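Long-range contacts in TipC2 (Streptococcus intermedius B196, PDB 6DHX), which probably acts as an immunity protein that neutralises an antibacterial toxin exported by the type VII secretion system, protecting the bacterium that makes it: residues P100-R105 and V121-E126; N73-A78 and Y93-I98; I149-L154 and M190-W195. One frame throughout, in Å; residues are numbered along the deposited sequence.

Contact 1: P100-R105 and V121-E126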
loop_
_atom_site.group_PDB
_atom_site.type_symbol
_atom_site.label_atom_id
_atom_site.label_comp_id
_atom_site.label_asym_id
_atom_site.label_seq_id
_atom_site.Cartn_x
_atom_site.Cartn_y
_atom_site.Cartn_z
ATOM N N PRO A 100 -19.871 -6.171 -10.621
ATOM C CA PRO A 100 -20.843 -5.162 -10.169
ATOM C C PRO A 100 -20.925 -5.173 -8.649
ATOM O O PRO A 100 -21.183 -6.211 -8.039
ATOM C CB PRO A 100 -22.154 -5.608 -10.828
ATOM C CG PRO A 100 -22.017 -7.088 -10.984
ATOM C CD PRO A 100 -20.525 -7.377 -11.166
ATOM N N ASN A 101 -20.633 -4.021 -8.043
ATOM C CA ASN A 101 -20.663 -3.832 -6.587
ATOM C C ASN A 101 -19.601 -4.657 -5.855
ATOM O O ASN A 101 -19.748 -4.951 -4.670
ATOM C CB ASN A 101 -22.050 -4.137 -6.020
ATOM C CG ASN A 101 -23.135 -3.324 -6.693
ATOM O OD1 ASN A 101 -23.159 -2.098 -6.585
ATOM N ND2 ASN A 101 -24.039 -4.000 -7.396
ATOM N N VAL A 102 -18.508 -5.023 -6.510
ATOM C CA VAL A 102 -17.476 -5.828 -5.848
ATOM C C VAL A 102 -16.113 -5.288 -6.249
ATOM O O VAL A 102 -15.859 -5.090 -7.439
ATOM C CB VAL A 102 -17.580 -7.329 -6.199
ATOM C CG1 VAL A 102 -16.465 -8.114 -5.486
ATOM C CG2 VAL A 102 -18.976 -7.904 -5.819
ATOM N N ARG A 103 -15.239 -5.040 -5.260
ATOM C CA ARG A 103 -13.872 -4.591 -5.510
ATOM C C ARG A 103 -12.905 -5.548 -4.842
ATOM O O ARG A 103 -13.200 -6.111 -3.779
ATOM C CB ARG A 103 -13.601 -3.149 -4.979
ATOM C CG ARG A 103 -14.672 -2.104 -5.447
ATOM C CD ARG A 103 -14.179 -0.680 -5.132
ATOM N NE ARG A 103 -13.794 -0.473 -3.728
ATOM C CZ ARG A 103 -14.671 -0.214 -2.751
ATOM N NH1 ARG A 103 -15.969 -0.157 -3.027
ATOM N NH2 ARG A 103 -14.247 -0.023 -1.501
ATOM N N VAL A 104 -11.763 -5.742 -5.465
ATOM C CA VAL A 104 -10.650 -6.416 -4.820
ATOM C C VAL A 104 -9.739 -5.363 -4.204
ATOM O O VAL A 104 -9.592 -4.253 -4.718
ATOM C CB VAL A 104 -9.897 -7.303 -5.829
ATOM C CG1 VAL A 104 -9.136 -6.420 -6.856
ATOM C CG2 VAL A 104 -8.969 -8.249 -5.141
ATOM N N ARG A 105 -9.182 -5.683 -3.050
ATOM C CA ARG A 105 -8.250 -4.796 -2.371
ATOM C C ARG A 105 -6.967 -5.570 -2.200
ATOM O O ARG A 105 -6.975 -6.640 -1.591
ATOM C CB ARG A 105 -8.774 -4.383 -1.007
ATOM C CG ARG A 105 -10.250 -4.119 -0.934
ATOM C CD ARG A 105 -10.653 -3.989 0.544
ATOM N NE ARG A 105 -10.438 -2.643 1.099
ATOM C CZ ARG A 105 -9.294 -2.154 1.582
ATOM N NH1 ARG A 105 -9.266 -0.914 2.067
ATOM N NH2 ARG A 105 -8.180 -2.864 1.546
ATOM N N VAL A 121 -4.906 -10.204 0.128
ATOM C CA VAL A 121 -6.040 -9.864 -0.736
ATOM C C VAL A 121 -7.316 -9.844 0.090
ATOM O O VAL A 121 -7.591 -10.794 0.849
ATOM C CB VAL A 121 -6.234 -10.883 -1.875
ATOM C CG1 VAL A 121 -7.159 -10.302 -2.858
ATOM C CG2 VAL A 121 -4.973 -11.229 -2.524
ATOM N N LYS A 122 -8.121 -8.810 -0.108
ATOM C CA LYS A 122 -9.410 -8.653 0.544
ATOM C C LYS A 122 -10.453 -8.295 -0.511
ATOM O O LYS A 122 -10.131 -7.963 -1.663
ATOM C CB LYS A 122 -9.339 -7.546 1.619
ATOM C CG LYS A 122 -8.316 -7.787 2.745
ATOM C CD LYS A 122 -8.299 -6.566 3.686
ATOM C CE LYS A 122 -7.155 -6.600 4.725
ATOM N NZ LYS A 122 -6.328 -7.805 4.576
ATOM N N ILE A 123 -11.718 -8.339 -0.104
ATOM C CA ILE A 123 -12.840 -8.010 -0.960
ATOM C C ILE A 123 -13.642 -6.897 -0.298
ATOM O O ILE A 123 -13.771 -6.860 0.929
ATOM C CB ILE A 123 -13.728 -9.259 -1.209
ATOM C CG1 ILE A 123 -12.948 -10.301 -2.031
ATOM C CG2 ILE A 123 -15.007 -8.878 -1.851
ATOM C CD1 ILE A 123 -12.727 -9.883 -3.520
ATOM N N ALA A 124 -14.159 -5.976 -1.104
ATOM C CA ALA A 124 -15.156 -5.008 -0.657
ATOM C C ALA A 124 -16.447 -5.216 -1.436
ATOM O O ALA A 124 -16.425 -5.285 -2.671
ATOM C CB ALA A 124 -14.653 -3.563 -0.851
ATOM N N LEU A 125 -17.565 -5.335 -0.713
ATOM C CA LEU A 125 -18.898 -5.408 -1.302
ATOM C C LEU A 125 -19.583 -4.066 -1.144
ATOM O O LEU A 125 -19.672 -3.546 -0.029
ATOM C CB LEU A 125 -19.748 -6.481 -0.630
ATOM C CG LEU A 125 -19.211 -7.897 -0.671
ATOM C CD1 LEU A 125 -20.277 -8.851 -0.103
ATOM C CD2 LEU A 125 -18.846 -8.256 -2.098
ATOM N N GLU A 126 -20.063 -3.508 -2.246
ATOM C CA GLU A 126 -20.705 -2.202 -2.196
ATOM C C GLU A 126 -22.203 -2.403 -2.070
ATOM O O GLU A 126 -22.837 -2.946 -2.980
ATOM C CB GLU A 126 -20.395 -1.388 -3.440
ATOM C CG GLU A 126 -18.931 -1.204 -3.687
ATOM C CD GLU A 126 -18.687 -0.681 -5.089
ATOM O OE1 GLU A 126 -19.679 -0.536 -5.837
ATOM O OE2 GLU A 126 -17.518 -0.413 -5.432
#
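Arg103 lays its guanidinium over the methyl of Ala124, with CB of Ala124 3.6 Å from NH2 and set toward the rim of the flat group. The chain bends at chi3 (-54°), which turns the group back across the partner strand and brings NH1 to Glu126. There NH1 donates to OE2 at 2.9 Å; OE2 accepts with its anti lone pair and lies in the guanidinium plane. The bridge is monodentate, through NH1 and OE2, with the two planes 32° apart. Glu126 reaches it with an extended chain that crosses Arg103 at about a right angle. NH2 of Arg103 has salt bridges of its own, to Glu95 and Asp131, so three carboxylates surround the guanidinium, probably balancing its charge and fixing its rotation.

Beneath these side chains runs the backbone pairing of an antiparallel beta hairpin. Arg103 and Ala124 form a hydrogen-bonded pair, N of Ala124 meeting O of Arg103 at 2.8 Å and nearly straight (172°), and Arg105 with Lys122 repeats the pattern. Just ahead of strand 102-111, O of Asn101 still accepts from N of Glu126 at 2.8 Å, the donor standing above the carbonyl plane.

The opposite face is apolar. Val102 and Leu125 lie side by side, CG2 against CD2 at 3.7 Å, while CG2 of Val104, anti to its backbone N, presses on CG1 of Val121 at 3.6 Å. Between them, CG2 of Ile123 reaches CG1 of Val102.

Helix 137-146 packs on this apolar face, with Tyr143 against Ile123 and Leu125, and Leu144 against Val104. On the charged face Tyr133 of strand 130-134 touches Arg103, Arg105 and Ala124, and strand 89-99 continues the sheet beyond strand 102-111.

Contact 2: N73-A78 and Y93-I98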
loop_
_atom_site.group_PDB
_atom_site.type_symbol
_atom_site.label_atom_id
_atom_site.label_comp_id
_atom_site.label_asym_id
_atom_site.label_seq_id
_atom_site.Cartn_x
_atom_site.Cartn_y
_atom_site.Cartn_z
ATOM N N ASN A 73 -9.912 0.651 -14.101
ATOM C CA ASN A 73 -10.864 0.267 -13.067
ATOM C C ASN A 73 -10.343 0.504 -11.650
ATOM O O ASN A 73 -11.004 0.085 -10.686
ATOM C CB ASN A 73 -11.266 -1.208 -13.216
ATOM C CG ASN A 73 -12.186 -1.447 -14.402
ATOM O OD1 ASN A 73 -11.934 -2.322 -15.234
ATOM N ND2 ASN A 73 -13.260 -0.668 -14.483
ATOM N N TYR A 74 -9.185 1.141 -11.486
ATOM C CA TYR A 74 -8.633 1.316 -10.142
ATOM C C TYR A 74 -9.329 2.476 -9.448
ATOM O O TYR A 74 -9.402 3.590 -9.982
ATOM C CB TYR A 74 -7.118 1.536 -10.194
ATOM C CG TYR A 74 -6.392 0.312 -10.713
ATOM C CD1 TYR A 74 -6.032 -0.733 -9.856
ATOM C CD2 TYR A 74 -6.100 0.176 -12.066
ATOM C CE1 TYR A 74 -5.383 -1.873 -10.342
ATOM C CE2 TYR A 74 -5.450 -0.949 -12.557
ATOM C CZ TYR A 74 -5.087 -1.973 -11.684
ATOM O OH TYR A 74 -4.461 -3.111 -12.176
ATOM N N THR A 75 -9.836 2.214 -8.248
ATOM C CA THR A 75 -10.685 3.152 -7.531
ATOM C C THR A 75 -9.952 3.868 -6.405
ATOM O O THR A 75 -10.444 4.903 -5.927
ATOM C CB THR A 75 -11.913 2.421 -6.959
ATOM O OG1 THR A 75 -11.484 1.359 -6.096
ATOM C CG2 THR A 75 -12.736 1.827 -8.079
ATOM N N LYS A 76 -8.824 3.320 -5.948
ATOM C CA LYS A 76 -8.108 3.886 -4.811
ATOM C C LYS A 76 -6.686 3.350 -4.799
ATOM O O LYS A 76 -6.460 2.158 -5.022
ATOM C CB LYS A 76 -8.799 3.532 -3.483
ATOM C CG LYS A 76 -8.198 4.219 -2.279
ATOM C CD LYS A 76 -9.126 4.061 -1.060
ATOM C CE LYS A 76 -8.614 4.899 0.086
ATOM N NZ LYS A 76 -9.516 4.795 1.304
ATOM N N ILE A 77 -5.732 4.224 -4.496
ATOM C CA ILE A 77 -4.362 3.817 -4.231
ATOM C C ILE A 77 -3.892 4.674 -3.069
ATOM O O ILE A 77 -3.975 5.903 -3.135
ATOM C CB ILE A 77 -3.425 4.010 -5.460
ATOM C CG1 ILE A 77 -3.993 3.389 -6.742
ATOM C CG2 ILE A 77 -1.994 3.470 -5.128
ATOM C CD1 ILE A 77 -3.303 3.888 -8.046
ATOM N N ALA A 78 -3.401 4.045 -2.009
ATOM C CA ALA A 78 -3.134 4.808 -0.793
ATOM C C ALA A 78 -1.929 4.238 -0.065
ATOM O O ALA A 78 -1.578 3.063 -0.222
ATOM C CB ALA A 78 -4.374 4.822 0.116
ATOM N N TYR A 93 -1.798 0.103 -0.299
ATOM C CA TYR A 93 -2.893 -0.726 -0.770
ATOM C C TYR A 93 -3.593 -0.068 -1.944
ATOM O O TYR A 93 -3.485 1.138 -2.190
ATOM C CB TYR A 93 -3.901 -1.067 0.346
ATOM C CG TYR A 93 -4.744 0.067 0.876
ATOM C CD1 TYR A 93 -4.265 0.916 1.872
ATOM C CD2 TYR A 93 -6.050 0.253 0.400
ATOM C CE1 TYR A 93 -5.070 1.961 2.375
ATOM C CE2 TYR A 93 -6.846 1.269 0.878
ATOM C CZ TYR A 93 -6.362 2.130 1.865
ATOM O OH TYR A 93 -7.184 3.147 2.363
ATOM N N PHE A 94 -4.308 -0.903 -2.696
ATOM C CA PHE A 94 -5.058 -0.367 -3.806
ATOM C C PHE A 94 -6.259 -1.252 -4.036
ATOM O O PHE A 94 -6.327 -2.396 -3.554
ATOM C CB PHE A 94 -4.215 -0.254 -5.080
ATOM C CG PHE A 94 -3.653 -1.586 -5.598
ATOM C CD1 PHE A 94 -2.426 -2.065 -5.139
ATOM C CD2 PHE A 94 -4.332 -2.309 -6.581
ATOM C CE1 PHE A 94 -1.878 -3.263 -5.635
ATOM C CE2 PHE A 94 -3.799 -3.506 -7.067
ATOM C CZ PHE A 94 -2.554 -3.971 -6.623
ATOM N N GLU A 95 -7.231 -0.681 -4.736
ATOM C CA GLU A 95 -8.531 -1.317 -4.948
ATOM C C GLU A 95 -8.948 -1.147 -6.399
ATOM O O GLU A 95 -8.661 -0.123 -7.034
ATOM C CB GLU A 95 -9.632 -0.732 -4.018
ATOM C CG GLU A 95 -9.295 -0.733 -2.508
ATOM C CD GLU A 95 -10.493 -0.352 -1.623
ATOM O OE1 GLU A 95 -11.531 0.087 -2.161
ATOM O OE2 GLU A 95 -10.381 -0.482 -0.379
ATOM N N LYS A 96 -9.613 -2.173 -6.920
ATOM C CA LYS A 96 -10.023 -2.255 -8.314
ATOM C C LYS A 96 -11.396 -2.891 -8.371
ATOM O O LYS A 96 -11.678 -3.867 -7.660
ATOM C CB LYS A 96 -9.029 -3.089 -9.132
ATOM C CG LYS A 96 -9.218 -2.998 -10.649
ATOM C CD LYS A 96 -8.305 -3.977 -11.366
ATOM C CE LYS A 96 -9.055 -5.255 -11.719
ATOM N NZ LYS A 96 -10.238 -4.997 -12.596
ATOM N N GLU A 97 -12.263 -2.349 -9.209
ATOM C CA GLU A 97 -13.546 -3.005 -9.378
ATOM C C GLU A 97 -13.336 -4.309 -10.156
ATOM O O GLU A 97 -12.576 -4.341 -11.129
ATOM C CB GLU A 97 -14.524 -2.074 -10.097
ATOM C CG GLU A 97 -15.953 -2.592 -10.048
ATOM C CD GLU A 97 -16.865 -1.931 -11.077
ATOM O OE1 GLU A 97 -16.340 -1.302 -12.029
ATOM O OE2 GLU A 97 -18.105 -2.061 -10.936
ATOM N N ILE A 98 -13.959 -5.400 -9.703
ATOM C CA ILE A 98 -13.862 -6.683 -10.405
ATOM C C ILE A 98 -15.197 -7.201 -10.884
ATOM O O ILE A 98 -15.227 -8.097 -11.748
ATOM C CB ILE A 98 -13.154 -7.752 -9.548
ATOM C CG1 ILE A 98 -13.995 -8.119 -8.319
ATOM C CG2 ILE A 98 -11.768 -7.246 -9.146
ATOM C CD1 ILE A 98 -13.440 -9.310 -7.585
HETATM O O HOH W 1 -12.120 2.546 -3.560
#
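A beta bulge interrupts the antiparallel hairpin of strands 74-82 and 89-99: Tyr74 pairs with Lys96, but Lys76 pairs with Glu95, a shift of one residue. Thr75 sits at the irregularity, where its N donates to O of Glu95 at 2.9 Å from above the carbonyl plane. A water joins OG1 of Thr75 to OE1 of Glu95, tying the bulge to a carboxylate whose salt bridges go to Arg103 and Arg105 of the next strand.

On one face, Lys96 passes over the ring of Tyr74, its CD 4.0 Å from the ring centroid in a CH-pi contact. Bends at chi3 (98°) and chi4 (59°) then fold the amine back onto its own strand, where NZ donates to O of Glu97. Tyr74 and Phe94 point the same way, CE1 of the tyrosine 3.9 Å from CD2 of the phenylalanine; the hydroxyl of Tyr74 bonds to His157 of helix 151-173, which packs on this side.

On the other face, Tyr93 holds its CG in the crowded position between N and the carbonyl carbon (chi1 69°). The ring is thereby placed against Ala78, whose CB lies over its face. Lys76, fully extended and approaching from the neighbouring strand, ends tip to tip with it: NZ donates to OH of Tyr93 at 3.0 Å.

Contact 3: I149-L154 and M190-W195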
loop_
_atom_site.group_PDB
_atom_site.type_symbol
_atom_site.label_atom_id
_atom_site.label_comp_id
_atom_site.label_asym_id
_atom_site.label_seq_id
_atom_site.Cartn_x
_atom_site.Cartn_y
_atom_site.Cartn_z
ATOM N N ILE A 149 -10.242 -14.137 -11.499
ATOM C CA ILE A 149 -8.985 -13.510 -11.124
ATOM C C ILE A 149 -8.040 -14.578 -10.588
ATOM O O ILE A 149 -8.299 -15.175 -9.541
ATOM C CB ILE A 149 -9.221 -12.421 -10.077
ATOM C CG1 ILE A 149 -10.228 -11.428 -10.640
ATOM C CG2 ILE A 149 -7.888 -11.765 -9.697
ATOM C CD1 ILE A 149 -10.622 -10.396 -9.673
ATOM N N THR A 150 -6.929 -14.799 -11.287
ATOM C CA THR A 150 -5.975 -15.829 -10.908
ATOM C C THR A 150 -4.859 -15.253 -10.060
ATOM O O THR A 150 -4.684 -14.032 -9.959
ATOM C CB THR A 150 -5.374 -16.477 -12.157
ATOM O OG1 THR A 150 -4.609 -15.496 -12.865
ATOM C CG2 THR A 150 -6.499 -17.040 -13.070
ATOM N N ALA A 151 -4.060 -16.149 -9.470
ATOM C CA ALA A 151 -2.855 -15.663 -8.789
ATOM C C ALA A 151 -1.956 -14.878 -9.742
ATOM O O ALA A 151 -1.330 -13.876 -9.349
ATOM C CB ALA A 151 -2.093 -16.842 -8.179
ATOM N N LYS A 152 -1.877 -15.309 -11.000
ATOM C CA LYS A 152 -1.069 -14.578 -11.976
ATOM C C LYS A 152 -1.651 -13.193 -12.233
ATOM O O LYS A 152 -0.904 -12.222 -12.395
ATOM C CB LYS A 152 -0.970 -15.399 -13.266
ATOM C CG LYS A 152 0.262 -15.130 -14.094
ATOM C CD LYS A 152 0.805 -16.433 -14.686
ATOM C CE LYS A 152 0.310 -16.661 -16.081
ATOM N NZ LYS A 152 0.770 -17.989 -16.608
ATOM N N ASP A 153 -2.987 -13.070 -12.228
ATOM C CA ASP A 153 -3.603 -11.747 -12.307
ATOM C C ASP A 153 -3.253 -10.885 -11.088
ATOM O O ASP A 153 -3.032 -9.673 -11.225
ATOM C CB ASP A 153 -5.115 -11.875 -12.436
ATOM C CG ASP A 153 -5.538 -12.571 -13.735
ATOM O OD1 ASP A 153 -4.796 -12.502 -14.741
ATOM O OD2 ASP A 153 -6.614 -13.188 -13.747
ATOM N N LEU A 154 -3.268 -11.472 -9.886
ATOM C CA LEU A 154 -2.901 -10.694 -8.704
ATOM C C LEU A 154 -1.465 -10.181 -8.814
ATOM O O LEU A 154 -1.175 -9.027 -8.462
ATOM C CB LEU A 154 -3.053 -11.523 -7.437
ATOM C CG LEU A 154 -4.492 -11.962 -7.156
ATOM C CD1 LEU A 154 -4.533 -12.877 -5.951
ATOM C CD2 LEU A 154 -5.396 -10.753 -6.981
HETATM N N MSE A 190 3.669 -13.737 0.435
HETATM C CA MSE A 190 2.560 -13.434 -0.453
HETATM C C MSE A 190 1.459 -14.433 -0.192
HETATM O O MSE A 190 1.698 -15.637 -0.277
HETATM C CB MSE A 190 3.055 -13.488 -1.894
HETATM C CG MSE A 190 2.039 -13.419 -2.992
HETATM SE SE MSE A 190 3.087 -12.993 -4.624
HETATM C CE MSE A 190 4.675 -12.608 -3.798
ATOM N N GLN A 191 0.280 -13.920 0.181
ATOM C CA GLN A 191 -0.833 -14.795 0.548
ATOM C C GLN A 191 -1.203 -15.749 -0.587
ATOM O O GLN A 191 -1.546 -16.919 -0.348
ATOM C CB GLN A 191 -2.046 -13.947 0.935
ATOM C CG GLN A 191 -3.245 -14.772 1.441
ATOM C CD GLN A 191 -4.485 -13.921 1.710
ATOM O OE1 GLN A 191 -4.566 -12.742 1.318
ATOM N NE2 GLN A 191 -5.473 -14.530 2.350
ATOM N N TRP A 192 -1.149 -15.275 -1.824
ATOM C CA TRP A 192 -1.636 -16.047 -2.956
ATOM C C TRP A 192 -0.548 -16.889 -3.629
ATOM O O TRP A 192 -0.748 -17.352 -4.759
ATOM C CB TRP A 192 -2.281 -15.104 -3.975
ATOM C CG TRP A 192 -1.361 -14.053 -4.564
ATOM C CD1 TRP A 192 -0.526 -14.193 -5.628
ATOM C CD2 TRP A 192 -1.248 -12.679 -4.146
ATOM N NE1 TRP A 192 0.113 -12.990 -5.899
ATOM C CE2 TRP A 192 -0.311 -12.054 -4.997
ATOM C CE3 TRP A 192 -1.838 -11.928 -3.129
ATOM C CZ2 TRP A 192 0.025 -10.693 -4.885
ATOM C CZ3 TRP A 192 -1.482 -10.579 -3.001
ATOM C CH2 TRP A 192 -0.566 -9.979 -3.874
ATOM N N GLU A 193 0.572 -17.129 -2.947
ATOM C CA GLU A 193 1.722 -17.761 -3.590
ATOM C C GLU A 193 1.383 -19.122 -4.155
ATOM O O GLU A 193 1.918 -19.516 -5.198
ATOM C CB GLU A 193 2.860 -17.927 -2.600
ATOM C CG GLU A 193 4.084 -18.528 -3.222
ATOM C CD GLU A 193 5.114 -18.916 -2.192
ATOM O OE1 GLU A 193 5.145 -18.272 -1.119
ATOM O OE2 GLU A 193 5.886 -19.869 -2.450
ATOM N N LYS A 194 0.502 -19.856 -3.494
ATOM C CA LYS A 194 0.183 -21.197 -3.962
ATOM C C LYS A 194 -1.179 -21.280 -4.638
ATOM O O LYS A 194 -1.604 -22.376 -4.998
ATOM C CB LYS A 194 0.307 -22.179 -2.795
ATOM C CG LYS A 194 1.712 -22.163 -2.197
ATOM C CD LYS A 194 2.056 -23.387 -1.370
ATOM C CE LYS A 194 1.567 -23.260 0.064
ATOM N NZ LYS A 194 2.649 -23.592 1.038
ATOM N N TRP A 195 -1.849 -20.153 -4.869
ATOM C CA TRP A 195 -3.195 -20.139 -5.473
ATOM C C TRP A 195 -3.203 -20.277 -6.987
ATOM O O TRP A 195 -2.168 -20.302 -7.647
ATOM C CB TRP A 195 -3.931 -18.847 -5.132
ATOM C CG TRP A 195 -4.180 -18.622 -3.708
ATOM C CD1 TRP A 195 -3.854 -19.448 -2.671
ATOM C CD2 TRP A 195 -4.846 -17.501 -3.132
ATOM N NE1 TRP A 195 -4.260 -18.900 -1.489
ATOM C CE2 TRP A 195 -4.878 -17.708 -1.736
ATOM C CE3 TRP A 195 -5.411 -16.337 -3.658
ATOM C CZ2 TRP A 195 -5.441 -16.798 -0.863
ATOM C CZ3 TRP A 195 -5.963 -15.416 -2.784
ATOM C CH2 TRP A 195 -5.974 -15.658 -1.397
ATOM O OXT TRP A 195 -4.272 -20.340 -7.589
#
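Thr150 starts helix 151-173 as its N-cap, and the contact joins this helix start to the chain end that follows strand 187-190. OG1 of Thr150 accepts from N of Asp153 at 3.0 Å, and its own N donates to OD2 of Asp153, also at 3.0 Å, almost straight but from above the carboxylate plane. This reciprocal pair is a capping box, which closes the first turn of the helix.

Ala151, next along, turns its methyl into the tail, which is folded by two overlapping type I turns, Met190 to Glu193 and Trp192 to Trp195. CB of Ala151 lies 3.5 Å from O of Trp195, part of the terminal carboxylate, and 3.7 Å from O of Trp192; CB of Trp195 adds a looser apolar touch.

Leu154, one turn on, packs on the indole of Trp192. Its CB stands over the five-membered ring, 3.8 Å from the centroid and only 13° off the normal, while CD1 reaches CG of the same indole at 3.7 Å. CD1 also approaches CE3 of Trp195 at a longer distance. Trp192 holds CG in the crowded position (chi1 61°), and the indole is sandwiched: CG of selenomethionine Met190 lies over its other face, centrally. The tail is further tied by Gln191, whose amide bonds to Val121 and Glu137.

No hydrogen bond crosses between the two segments, so the two meet through apolar and CH-pi packing, while the NE1 bond to Asp155, one residue further along the helix, probably fixes the rotation of the indole. The terminal carboxylate lying near the helix start would probably be favoured by the positive end of the helix dipole.

Along the chain contact 2 comes first, then contact 1, then contact 3. Contacts 1 and 2 are neighbours in one sheet, their centres about 9 Å apart. Glu95 joins them: OE2 meets NE of Arg105 at 2.6 Å and OE1 meets NH2 of Arg103 at 2.8 Å, so a carboxylate of contact 2 probably helps to orient both arginines of contact 1. Contact 3 lies about 16 Å from contact 1 and 17 Å from contact 2, centre to centre. Val121 bridges to it, with CG2 3.3 Å from CE3 of Trp192 and N probably bonded to Gln191. With contact 2 it shares packing of Ile98 on Ile149. Salt bridges thus join the two sheet contacts, whereas apolar packing and the Gln191 bond tie the tail to the sheet.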